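Diaminopimelate decarboxylase (Methanocaldococcus jannaschii, PDB 1TWI) catalyses the pyridoxal-phosphate-dependent decarboxylation of meso-diaminopimelate to L-lysine, the last step of lysine biosynthesis, as a homodimer. Local coordinates at residues A[2-6]-A[36-42]; A[253-257]-A[381-385]; A[232-236]-A[278-282]. One frame throughout, in Å; residues are numbered along the deposited sequence.

Contact 1: residues A[2-6]-A[36-42]; sequences LGNDT and SEEQIKI
T6 lies over the first turn of helix 37-58, where S36 forms the N-cap at the junction between strand 32-36 of the beta domain and the helix. T6 OG1 donates a hydrogen bond of 3.0 Å to S36 OG. That same OG also takes the capping bond from Q39 N, at 3.0 Å and with a fairly straight N-H...O angle of 161°, and it is hydrogen-bonded to D17 as well, so three partners fix the serine. With chi1 at 69°, the T6 hydroxyl sits between its own backbone N and carbonyl carbon and faces the cap, while CG2 goes to the helix side chains. T6 CG2 lies 3.9 Å from E38 CG. Q39, bent at chi2, brings its buried amide end back along the backbone of G3, N4 and D5, and its side chain crosses that of D5 at about a right angle. D5 turns its carboxylate to R46, further along the same helix, in a salt bridge, so the N-terminal segment is held at two levels of the helix. Beside that carboxylate, I42 CG2 comes within 3.9 Å of D5 OD2, and I42 CD1 meets T6 CG2 at the same distance.

Contact 2: residues A[253-257]-A[381-385]; sequences IPYYK and IFDVG
K257 and D383 come at each other from opposite directions: K257 NZ comes within 2.7 Å of D383 OD2 in a salt bridge, approaching on the syn side and 17° out of the carboxylate plane. K257 NZ also binds P254 O at 2.6 Å, nearly in line with the carbonyl (C=O...N 166°), and L2 O of the N-terminal segment, so three oxygens surround the ammonium group. D383 OD2 takes a second bond from a water, 2.7 Å away, that also donates to Y255 O. Next comes the Y255 ring. Y255 CE1, at the ring edge, lies 3.4 Å from D383 O, and the ring plane is almost perpendicular to the carboxylate, while I253 CD1 sits over the middle of one face in a CH-pi contact. Y255 OH donates to another water, 2.7 Å off, which passes a bond on to D383 O. The K257 chain, bent at chi2 (-69°), brings NZ back to P254 O, at the centre of an inverse gamma turn. Y255 in turn receives R293 at its hydroxyl and R329 in a cation-pi contact, both arginines lining the lysine product pocket. The site lies where the loop after barrel strand 244-246 meets strand 378-382 and the turn that follows it, with helix 293-296 against I253 and strands 300-311 and 339-341 flanking strand 378-382.

Contact 3: residues A[232-236]-A[278-282]; sequences VVELK and YKDKV
V282 pushes its CG1 methyl into a shallow hollow on helix 219-237, bounded by the backbone of V232 and V233 and by the base of K236 one turn on. V282 CG1 rests 3.7 Å from K236 CB and 4.1 Å from V233 CA. The other methyl, V282 CG2, turns to V232 CG1 at 4.1 Å. V233 is the answering bump: it fits between Y278 and K281, V233 CG2 reaching the ring edge at Y278 CD2 (3.6 Å). Chi1 of 172° turns V233 CG1 toward K281 CD and leaves CG2 aimed at the ring. The loop folds back on itself, Y278 O accepting from both K281 N and V282 N, and both Y278 and V282 meet the same helix. K236 slides past V282 in the opposite direction, K236 CG lying 3.7 Å from K281 O. Beyond the ring edge, Y278 OH is hydrogen-bonded to D230 of the same helix. No hydrogen bond joins the two segments; the fit is apolar. In the TIM-type alpha/beta barrel of the pyridoxal-binding domain, the segment leading from helix 264-276 into strand 286-289 thus lies against helix 219-237, which also packs on strand 202-208 through V232 and L235 and on helix 188-198 through E234 and L235.

Overall arrangement
From the N terminus, contact 1 closes first: residues 2-6 return to 36-42 across a loop of 29 residues that holds the small sheet of strands 7-10, 13-16 and 19-20, joining it to the helix that leads into the barrel. The chain then builds much of the barrel. Contact 3 opens at 232-236, contact 2 opens at 253-257, contact 3 closes at 278-282, and contact 2 closes only at 381-385, so these two cross. Contact 3 stays within the barrel, whereas contact 2 ties it to the beta domain. Contacts 1 and 2 touch through L2 and K257, their centres about 12 Å apart; the centre of contact 3 lies about 38 Å from that of contact 1 and about 39 Å from that of contact 2.

Contact 1: residues A[2-6]-A[36-42]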
loop_
_atom_site.group_PDB
_atom_site.type_symbol
_atom_site.label_atom_id
_atom_site.label_comp_id
_atom_site.label_asym_id
_atom_site.label_seq_id
_atom_site.Cartn_x
_atom_site.Cartn_y
_atom_site.Cartn_z
ATOM N N LEU A 2 16.858 -16.516 14.815
ATOM C CA LEU A 2 17.093 -17.290 13.559
ATOM C C LEU A 2 17.050 -16.319 12.377
ATOM O O LEU A 2 16.014 -15.673 12.183
ATOM C CB LEU A 2 15.976 -18.313 13.312
ATOM C CG LEU A 2 16.225 -19.679 12.633
ATOM C CD1 LEU A 2 14.879 -20.172 11.992
ATOM C CD2 LEU A 2 17.367 -19.666 11.614
ATOM N N GLY A 3 18.127 -16.283 11.596
ATOM C CA GLY A 3 18.240 -15.410 10.436
ATOM C C GLY A 3 18.798 -14.014 10.757
ATOM O O GLY A 3 19.289 -13.308 9.861
ATOM N N ASN A 4 18.769 -13.611 12.030
ATOM C CA ASN A 4 19.233 -12.238 12.369
ATOM C C ASN A 4 20.620 -12.407 12.949
ATOM O O ASN A 4 20.860 -12.395 14.167
ATOM C CB ASN A 4 18.243 -11.621 13.334
ATOM C CG ASN A 4 16.816 -11.646 12.757
ATOM O OD1 ASN A 4 16.499 -10.903 11.770
ATOM N ND2 ASN A 4 15.966 -12.495 13.321
ATOM N N ASP A 5 21.545 -12.606 12.038
ATOM C CA ASP A 5 22.917 -12.936 12.432
ATOM C C ASP A 5 23.794 -11.852 13.001
ATOM O O ASP A 5 24.871 -12.145 13.575
ATOM C CB ASP A 5 23.628 -13.578 11.229
ATOM C CG ASP A 5 22.849 -14.757 10.666
ATOM O OD1 ASP A 5 22.675 -15.751 11.440
ATOM O OD2 ASP A 5 22.412 -14.671 9.474
ATOM N N THR A 6 23.365 -10.600 12.860
ATOM C CA THR A 6 24.223 -9.524 13.299
ATOM C C THR A 6 23.669 -8.685 14.400
ATOM O O THR A 6 24.215 -7.592 14.669
ATOM C CB THR A 6 24.565 -8.604 12.110
ATOM O OG1 THR A 6 23.374 -7.889 11.717
ATOM C CG2 THR A 6 25.067 -9.436 10.913
ATOM N N SER A 36 21.143 -3.697 7.889
ATOM C CA SER A 36 22.498 -4.201 8.258
ATOM C C SER A 36 23.267 -4.586 6.990
ATOM O O SER A 36 22.891 -5.533 6.252
ATOM C CB SER A 36 22.394 -5.451 9.168
ATOM O OG SER A 36 23.677 -6.063 9.299
ATOM N N GLU A 37 24.350 -3.860 6.723
ATOM C CA GLU A 37 25.144 -4.151 5.547
ATOM C C GLU A 37 25.751 -5.541 5.670
ATOM O O GLU A 37 25.770 -6.297 4.704
ATOM C CB GLU A 37 26.267 -3.117 5.402
ATOM C CG GLU A 37 27.238 -3.427 4.250
ATOM C CD GLU A 37 28.256 -2.307 4.133
ATOM O OE1 GLU A 37 28.042 -1.385 3.334
ATOM O OE2 GLU A 37 29.246 -2.303 4.876
ATOM N N GLU A 38 26.262 -5.892 6.849
ATOM C CA GLU A 38 26.858 -7.237 6.994
ATOM C C GLU A 38 25.790 -8.346 6.826
ATOM O O GLU A 38 26.074 -9.403 6.273
ATOM C CB GLU A 38 27.544 -7.351 8.381
ATOM C CG GLU A 38 28.189 -8.711 8.718
ATOM C CD GLU A 38 29.368 -9.117 7.814
ATOM O OE1 GLU A 38 29.994 -8.254 7.142
ATOM O OE2 GLU A 38 29.676 -10.335 7.805
ATOM N N GLN A 39 24.579 -8.152 7.336
ATOM C CA GLN A 39 23.588 -9.204 7.138
ATOM C C GLN A 39 23.322 -9.432 5.606
ATOM O O GLN A 39 23.097 -10.574 5.159
ATOM C CB GLN A 39 22.250 -8.837 7.826
ATOM C CG GLN A 39 21.228 -9.965 7.714
ATOM C CD GLN A 39 21.715 -11.210 8.469
ATOM O OE1 GLN A 39 22.054 -12.260 7.868
ATOM N NE2 GLN A 39 21.806 -11.082 9.776
ATOM N N ILE A 40 23.283 -8.349 4.812
ATOM C CA ILE A 40 23.080 -8.510 3.371
ATOM C C ILE A 40 24.265 -9.288 2.782
ATOM O O ILE A 40 24.073 -10.191 1.927
ATOM C CB ILE A 40 22.926 -7.135 2.629
ATOM C CG1 ILE A 40 21.642 -6.436 3.100
ATOM C CG2 ILE A 40 22.855 -7.359 1.088
ATOM C CD1 ILE A 40 21.449 -5.005 2.590
ATOM N N LYS A 41 25.488 -8.967 3.210
ATOM C CA LYS A 41 26.650 -9.712 2.684
ATOM C C LYS A 41 26.551 -11.168 3.081
ATOM O O LYS A 41 26.871 -12.066 2.275
ATOM C CB LYS A 41 27.987 -9.167 3.228
ATOM C CG LYS A 41 28.286 -7.691 2.809
ATOM C CD LYS A 41 29.713 -7.325 3.326
ATOM C CE LYS A 41 29.863 -5.849 3.467
ATOM N NZ LYS A 41 29.707 -5.176 2.150
ATOM N N ILE A 42 26.125 -11.417 4.302
ATOM C CA ILE A 42 25.962 -12.836 4.732
ATOM C C ILE A 42 24.905 -13.565 3.888
ATOM O O ILE A 42 25.128 -14.705 3.413
ATOM C CB ILE A 42 25.528 -12.910 6.212
ATOM C CG1 ILE A 42 26.755 -12.553 7.078
ATOM C CG2 ILE A 42 24.896 -14.336 6.514
ATOM C CD1 ILE A 42 26.441 -12.229 8.537
#

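Contact 2: residues A[253-257]-A[381-385]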
loop_
_atom_site.group_PDB
_atom_site.type_symbol
_atom_site.label_atom_id
_atom_site.label_comp_id
_atom_site.label_asym_id
_atom_site.label_seq_id
_atom_site.Cartn_x
_atom_site.Cartn_y
_atom_site.Cartn_z
ATOM N N ILE A 253 11.889 -16.761 4.239
ATOM C CA ILE A 253 12.844 -16.372 5.256
ATOM C C ILE A 253 12.204 -16.665 6.635
ATOM O O ILE A 253 10.978 -16.785 6.761
ATOM C CB ILE A 253 13.259 -14.853 5.107
ATOM C CG1 ILE A 253 12.078 -13.933 5.433
ATOM C CG2 ILE A 253 13.805 -14.605 3.693
ATOM C CD1 ILE A 253 12.182 -13.260 6.886
ATOM N N PRO A 254 13.021 -16.773 7.689
ATOM C CA PRO A 254 12.409 -17.083 8.994
ATOM C C PRO A 254 11.688 -15.956 9.775
ATOM O O PRO A 254 12.253 -15.391 10.710
ATOM C CB PRO A 254 13.594 -17.721 9.772
ATOM C CG PRO A 254 14.829 -16.947 9.238
ATOM C CD PRO A 254 14.495 -16.638 7.767
ATOM N N TYR A 255 10.447 -15.630 9.391
ATOM C CA TYR A 255 9.731 -14.616 10.118
ATOM C C TYR A 255 9.455 -15.159 11.532
ATOM O O TYR A 255 9.574 -14.415 12.490
ATOM C CB TYR A 255 8.404 -14.280 9.442
ATOM C CG TYR A 255 8.603 -13.427 8.213
ATOM C CD1 TYR A 255 9.024 -12.081 8.309
ATOM C CD2 TYR A 255 8.413 -13.984 6.952
ATOM C CE1 TYR A 255 9.241 -11.301 7.137
ATOM C CE2 TYR A 255 8.646 -13.223 5.770
ATOM C CZ TYR A 255 9.049 -11.888 5.880
ATOM O OH TYR A 255 9.216 -11.152 4.714
ATOM N N TYR A 256 9.027 -16.423 11.620
ATOM C CA TYR A 256 8.807 -17.126 12.885
ATOM C C TYR A 256 10.204 -17.628 13.272
ATOM O O TYR A 256 10.930 -18.100 12.418
ATOM C CB TYR A 256 7.849 -18.313 12.684
ATOM C CG TYR A 256 6.411 -17.863 12.763
ATOM C CD1 TYR A 256 5.834 -17.551 13.984
ATOM C CD2 TYR A 256 5.645 -17.710 11.601
ATOM C CE1 TYR A 256 4.524 -17.103 14.039
ATOM C CE2 TYR A 256 4.330 -17.260 11.650
ATOM C CZ TYR A 256 3.786 -16.968 12.855
ATOM O OH TYR A 256 2.483 -16.565 12.895
ATOM N N LYS A 257 10.579 -17.498 14.537
ATOM C CA LYS A 257 11.906 -17.875 14.994
ATOM C C LYS A 257 12.054 -19.232 15.724
ATOM O O LYS A 257 13.175 -19.623 16.100
ATOM C CB LYS A 257 12.414 -16.784 15.914
ATOM C CG LYS A 257 12.186 -15.345 15.364
ATOM C CD LYS A 257 13.101 -15.156 14.151
ATOM C CE LYS A 257 12.988 -13.738 13.566
ATOM N NZ LYS A 257 13.632 -13.797 12.226
ATOM N N ILE A 381 10.849 -3.928 15.028
ATOM C CA ILE A 381 10.041 -4.899 14.296
ATOM C C ILE A 381 11.046 -5.523 13.357
ATOM O O ILE A 381 11.654 -4.850 12.497
ATOM C CB ILE A 381 8.923 -4.167 13.502
ATOM C CG1 ILE A 381 7.996 -3.429 14.497
ATOM C CG2 ILE A 381 8.079 -5.200 12.666
ATOM C CD1 ILE A 381 7.179 -2.213 13.775
ATOM N N PHE A 382 11.221 -6.831 13.501
ATOM C CA PHE A 382 12.195 -7.568 12.697
ATOM C C PHE A 382 11.809 -7.914 11.270
ATOM O O PHE A 382 10.644 -8.017 10.937
ATOM C CB PHE A 382 12.505 -8.930 13.334
ATOM C CG PHE A 382 13.459 -8.875 14.511
ATOM C CD1 PHE A 382 13.396 -7.816 15.431
ATOM C CD2 PHE A 382 14.354 -9.911 14.729
ATOM C CE1 PHE A 382 14.220 -7.819 16.568
ATOM C CE2 PHE A 382 15.201 -9.943 15.871
ATOM C CZ PHE A 382 15.122 -8.891 16.783
ATOM N N ASP A 383 12.843 -8.117 10.458
ATOM C CA ASP A 383 12.709 -8.687 9.132
ATOM C C ASP A 383 11.846 -7.835 8.194
ATOM O O ASP A 383 10.922 -8.325 7.558
ATOM C CB ASP A 383 12.115 -10.090 9.319
ATOM C CG ASP A 383 12.993 -10.978 10.210
ATOM O OD1 ASP A 383 14.230 -10.977 9.990
ATOM O OD2 ASP A 383 12.479 -11.667 11.126
ATOM N N VAL A 384 12.176 -6.562 8.117
ATOM C CA VAL A 384 11.422 -5.662 7.254
ATOM C C VAL A 384 12.296 -5.163 6.100
ATOM O O VAL A 384 11.992 -4.125 5.481
ATOM C CB VAL A 384 10.959 -4.465 8.057
ATOM C CG1 VAL A 384 9.837 -4.855 9.060
ATOM C CG2 VAL A 384 12.210 -3.829 8.815
ATOM N N GLY A 385 13.420 -5.840 5.832
ATOM C CA GLY A 385 14.270 -5.384 4.717
ATOM C C GLY A 385 13.689 -5.559 3.306
ATOM O O GLY A 385 14.147 -4.933 2.354
HETATM O O HOH W 1 10.448 -8.741 4.797
HETATM O O HOH W 2 9.977 -11.816 12.066
#

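Contact 3: residues A[232-236]-A[278-282]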
loop_
_atom_site.group_PDB
_atom_site.type_symbol
_atom_site.label_atom_id
_atom_site.label_comp_id
_atom_site.label_asym_id
_atom_site.label_seq_id
_atom_site.Cartn_x
_atom_site.Cartn_y
_atom_site.Cartn_z
ATOM N N VAL A 232 12.799 -28.094 -21.245
ATOM C CA VAL A 232 14.055 -27.881 -21.982
ATOM C C VAL A 232 14.307 -29.130 -22.846
ATOM O O VAL A 232 14.794 -29.034 -23.992
ATOM C CB VAL A 232 15.252 -27.562 -20.996
ATOM C CG1 VAL A 232 16.541 -27.403 -21.751
ATOM C CG2 VAL A 232 14.984 -26.158 -20.285
ATOM N N VAL A 233 13.962 -30.304 -22.316
ATOM C CA VAL A 233 14.125 -31.547 -23.106
ATOM C C VAL A 233 13.158 -31.477 -24.301
ATOM O O VAL A 233 13.556 -31.744 -25.443
ATOM C CB VAL A 233 13.819 -32.838 -22.273
ATOM C CG1 VAL A 233 13.812 -34.084 -23.204
ATOM C CG2 VAL A 233 14.886 -33.022 -21.192
ATOM N N GLU A 234 11.898 -31.134 -24.053
ATOM C CA GLU A 234 10.930 -30.991 -25.150
ATOM C C GLU A 234 11.444 -30.020 -26.249
ATOM O O GLU A 234 11.295 -30.291 -27.462
ATOM C CB GLU A 234 9.580 -30.514 -24.616
ATOM C CG GLU A 234 8.449 -30.452 -25.679
ATOM C CD GLU A 234 7.095 -29.963 -25.116
ATOM O OE1 GLU A 234 6.150 -29.722 -25.925
ATOM O OE2 GLU A 234 6.951 -29.805 -23.876
ATOM N N LEU A 235 12.071 -28.909 -25.849
ATOM C CA LEU A 235 12.610 -27.971 -26.833
ATOM C C LEU A 235 13.741 -28.631 -27.630
ATOM O O LEU A 235 13.835 -28.487 -28.856
ATOM C CB LEU A 235 13.134 -26.711 -26.137
ATOM C CG LEU A 235 12.055 -25.738 -25.686
ATOM C CD1 LEU A 235 12.729 -24.734 -24.753
ATOM C CD2 LEU A 235 11.398 -25.010 -26.898
ATOM N N LYS A 236 14.600 -29.354 -26.933
ATOM C CA LYS A 236 15.730 -30.019 -27.574
ATOM C C LYS A 236 15.238 -31.042 -28.638
ATOM O O LYS A 236 15.863 -31.192 -29.681
ATOM C CB LYS A 236 16.586 -30.727 -26.520
ATOM C CG LYS A 236 17.863 -31.330 -27.100
ATOM C CD LYS A 236 18.816 -30.224 -27.468
ATOM C CE LYS A 236 20.012 -30.741 -28.196
ATOM N NZ LYS A 236 21.012 -31.002 -27.196
ATOM N N TYR A 278 19.496 -34.364 -16.095
ATOM C CA TYR A 278 19.216 -34.165 -17.533
ATOM C C TYR A 278 20.410 -33.980 -18.430
ATOM O O TYR A 278 20.225 -33.759 -19.648
ATOM C CB TYR A 278 18.290 -32.945 -17.736
ATOM C CG TYR A 278 16.967 -33.044 -17.012
ATOM C CD1 TYR A 278 16.881 -32.853 -15.638
ATOM C CD2 TYR A 278 15.794 -33.340 -17.716
ATOM C CE1 TYR A 278 15.647 -32.953 -14.965
ATOM C CE2 TYR A 278 14.560 -33.439 -17.063
ATOM C CZ TYR A 278 14.493 -33.247 -15.687
ATOM O OH TYR A 278 13.247 -33.375 -15.075
ATOM N N LYS A 279 21.614 -34.089 -17.843
ATOM C CA LYS A 279 22.869 -33.874 -18.559
ATOM C C LYS A 279 23.130 -34.758 -19.756
ATOM O O LYS A 279 23.982 -34.434 -20.572
ATOM C CB LYS A 279 24.073 -33.965 -17.628
ATOM C CG LYS A 279 24.363 -35.376 -17.158
ATOM C CD LYS A 279 25.832 -35.536 -16.861
ATOM C CE LYS A 279 26.135 -35.724 -15.400
ATOM N NZ LYS A 279 27.542 -36.309 -15.297
ATOM N N ASP A 280 22.443 -35.882 -19.884
ATOM C CA ASP A 280 22.698 -36.620 -21.081
ATOM C C ASP A 280 21.706 -36.298 -22.179
ATOM O O ASP A 280 21.879 -36.759 -23.305
ATOM C CB ASP A 280 22.703 -38.116 -20.836
ATOM C CG ASP A 280 23.969 -38.559 -20.142
ATOM O OD1 ASP A 280 25.016 -37.869 -20.280
ATOM O OD2 ASP A 280 23.907 -39.597 -19.463
ATOM N N LYS A 281 20.681 -35.519 -21.868
ATOM C CA LYS A 281 19.690 -35.152 -22.883
ATOM C C LYS A 281 19.897 -33.736 -23.421
ATOM O O LYS A 281 19.551 -33.435 -24.563
ATOM C CB LYS A 281 18.268 -35.266 -22.306
ATOM C CG LYS A 281 17.928 -36.668 -21.813
ATOM C CD LYS A 281 16.445 -36.951 -21.948
ATOM C CE LYS A 281 16.099 -38.381 -21.513
ATOM N NZ LYS A 281 15.949 -38.435 -20.048
ATOM N N VAL A 282 20.418 -32.847 -22.583
ATOM C CA VAL A 282 20.639 -31.482 -23.032
ATOM C C VAL A 282 21.910 -30.957 -22.396
ATOM O O VAL A 282 22.373 -31.475 -21.366
ATOM C CB VAL A 282 19.454 -30.516 -22.638
ATOM C CG1 VAL A 282 18.147 -31.053 -23.179
ATOM C CG2 VAL A 282 19.402 -30.299 -21.088
#